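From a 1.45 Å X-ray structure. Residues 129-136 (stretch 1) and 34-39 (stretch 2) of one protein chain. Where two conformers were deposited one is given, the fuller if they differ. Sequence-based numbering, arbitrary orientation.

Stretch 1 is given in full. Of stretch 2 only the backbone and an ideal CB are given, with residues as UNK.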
# COMPACT_ATOMS: atom_id res chain seq x y z
N ILE A 129 -4.18 5.93 7.26
CA ILE A 129 -4.27 6.27 8.67
C ILE A 129 -4.42 4.99 9.48
O ILE A 129 -5.45 4.31 9.40
CB ILE A 129 -5.42 7.25 8.93
CG1 ILE A 129 -5.23 8.52 8.08
CG2 ILE A 129 -5.53 7.57 10.44
CD1 ILE A 129 -6.40 9.49 8.16
N GLY A 130 -3.39 4.65 10.25
CA GLY A 130 -3.46 3.47 11.09
C GLY A 130 -4.39 3.67 12.27
O GLY A 130 -4.50 4.75 12.83
N ASP A 131 -5.07 2.58 12.64
CA ASP A 131 -6.03 2.58 13.76
C ASP A 131 -7.04 3.72 13.61
O ASP A 131 -7.24 4.53 14.52
CB ASP A 131 -5.31 2.63 15.11
CG ASP A 131 -6.25 2.39 16.29
OD1 ASP A 131 -7.41 1.98 16.07
OD2 ASP A 131 -5.82 2.60 17.44
N GLY A 132 -7.70 3.77 12.45
CA GLY A 132 -8.61 4.87 12.15
C GLY A 132 -9.77 5.00 13.11
O GLY A 132 -10.32 6.09 13.25
N GLU A 133 -10.16 3.91 13.78
CA GLU A 133 -11.27 4.00 14.72
C GLU A 133 -10.92 4.89 15.91
O GLU A 133 -11.76 5.65 16.39
CB GLU A 133 -11.68 2.60 15.19
CG GLU A 133 -12.82 2.60 16.20
CD GLU A 133 -14.16 2.94 15.57
OE1 GLU A 133 -14.25 2.94 14.33
OE2 GLU A 133 -15.12 3.20 16.32
N HIS A 134 -9.68 4.81 16.38
CA HIS A 134 -9.25 5.56 17.55
C HIS A 134 -8.44 6.80 17.22
O HIS A 134 -8.39 7.72 18.04
CB HIS A 134 -8.45 4.66 18.51
CG HIS A 134 -9.29 3.64 19.21
ND1 HIS A 134 -8.93 3.08 20.42
CD2 HIS A 134 -10.48 3.08 18.88
CE1 HIS A 134 -9.85 2.22 20.80
NE2 HIS A 134 -10.80 2.20 19.89
N ASN A 135 -7.83 6.86 16.04
CA ASN A 135 -6.99 7.96 15.59
C ASN A 135 -7.85 9.09 15.02
O ASN A 135 -7.60 9.53 13.89
CB ASN A 135 -6.05 7.43 14.49
CG ASN A 135 -4.77 8.26 14.32
OD1 ASN A 135 -4.65 9.36 14.85
ND2 ASN A 135 -3.82 7.72 13.56
N ILE A 136 -8.86 9.54 15.76
CA ILE A 136 -9.77 10.56 15.26
C ILE A 136 -9.04 11.87 15.00
O ILE A 136 -9.43 12.65 14.12
CB ILE A 136 -10.97 10.74 16.21
CG1 ILE A 136 -10.48 11.13 17.60
CG2 ILE A 136 -11.79 9.46 16.28
CD1 ILE A 136 -11.58 11.25 18.63
N UNK A 34 1.16 4.86 20.71
CA UNK A 34 0.11 5.14 19.76
C UNK A 34 -0.07 3.99 18.78
O UNK A 34 0.71 3.04 18.75
CB UNK A 34 0.41 6.44 19.01
N UNK A 35 -1.13 4.11 17.98
CA UNK A 35 -1.46 3.08 17.01
C UNK A 35 -1.57 3.63 15.59
O UNK A 35 -2.02 2.90 14.69
CB UNK A 35 -2.77 2.40 17.40
N UNK A 36 -1.14 4.87 15.36
CA UNK A 36 -1.01 5.35 13.99
C UNK A 36 0.14 4.66 13.28
O UNK A 36 0.05 4.36 12.08
CB UNK A 36 -0.81 6.87 13.97
N UNK A 37 1.22 4.40 14.00
CA UNK A 37 2.33 3.62 13.47
C UNK A 37 2.06 2.14 13.69
O UNK A 37 1.65 1.72 14.77
CB UNK A 37 3.65 4.03 14.12
N UNK A 38 2.32 1.35 12.65
CA UNK A 38 2.24 -0.10 12.75
C UNK A 38 3.59 -0.74 13.06
O UNK A 38 3.73 -1.97 12.96
CB UNK A 38 1.68 -0.68 11.45
N UNK A 39 4.59 0.06 13.43
CA UNK A 39 5.81 -0.49 13.99
C UNK A 39 5.64 -0.72 15.48
O UNK A 39 4.80 -0.09 16.13
CB UNK A 39 7.00 0.44 13.72

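Position 34 makes no contact with stretch 1. Its CA-to-CB bond points sideways, and an ideal CB has nothing of the other stretch within 5.5 Å. The contact sets no preference. The deposited residue is Gly 34, the first to leave helical phi/psi after a helix.

Position 35 faces stretch 1. Its CB points toward Asp 131, and the ideal CB is a tight 3.1 Å from Asp 131 OD2. A carboxylate this near calls for a donor, so a small side chain that carries one, such as Ser or Thr, would suit best; Ala or Gly would merely fit. An acid would set like charges together. The residue is Thr 35. Its OG1 is modelled 2.2 Å from Asp 131 OD2. That is too short for a hydrogen bond and is a clash in the model, so no interaction is assigned to it. The backbone also packs here, with Thr 35 O 3.5 Å from Gly 130 C. This carbonyl oxygen is buried by the contact and has no partner in the model.

Position 36 runs close to Gly 130, with the two CA atoms 4.2 Å apart. Its CB would point sideways, and an ideal CB would sit a tight 3.2 Å from Asn 135 ND2. Asn 135 ND2 donates to Gly 130 O at 3.1 Å. The phi/psi of -70/-37 does not demand glycine, but the space favours glycine or perhaps alanine. The residue is Gly 36. Its CA lies 3.7 Å from both Gly 130 O and Asn 135 ND2. A water bridges the backbones, its O donating to Gly 36 O at 3.0 Å and accepting from Gly 130 N at 2.9 Å.

Position 37 points away from stretch 1, which leaves the choice wide. It is Ser 37, whose OG accepts from the backbone N of position 39 at 3.1 Å.

Position 38 has a sideways CB with no atom of stretch 1 within 5.5 Å. Only a long side chain could return to the contact. The bare CA of Gly 130 leaves room for a flat ring, and Asp 131 N offers a donor, so a long or aromatic side chain ending in an acceptor would suit. Tyr 38 fits. Its CE1 is 3.6 Å from Gly 130 CA, and Asp 131 N makes a weak hydrogen bond to Tyr 38 OH at 3.5 Å.

Position 39 is out of reach, so stretch 1 gives no guide. It is Glu 39, whose carboxylate is bonded elsewhere in the structure.

Stretch 2 34-39: GTGSYE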
# COMPACT_ATOMS: atom_id res chain seq x y z
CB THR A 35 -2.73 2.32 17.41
OG1 THR A 35 -3.75 3.25 17.80
CG2 THR A 35 -2.44 1.37 18.56
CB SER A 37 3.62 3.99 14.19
OG SER A 37 4.67 3.12 13.80
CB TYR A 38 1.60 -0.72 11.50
CG TYR A 38 0.09 -0.63 11.45
CD1 TYR A 38 -0.62 0.30 12.22
CD2 TYR A 38 -0.64 -1.49 10.62
CE1 TYR A 38 -2.02 0.37 12.16
CE2 TYR A 38 -2.02 -1.43 10.55
CZ TYR A 38 -2.71 -0.50 11.31
OH TYR A 38 -4.09 -0.44 11.23
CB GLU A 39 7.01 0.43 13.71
CG GLU A 39 7.29 0.58 12.23
CD GLU A 39 8.62 1.26 11.94
OE1 GLU A 39 8.63 2.49 11.79
OE2 GLU A 39 9.65 0.55 11.85
O HOH W 1 -1.13 6.54 10.40
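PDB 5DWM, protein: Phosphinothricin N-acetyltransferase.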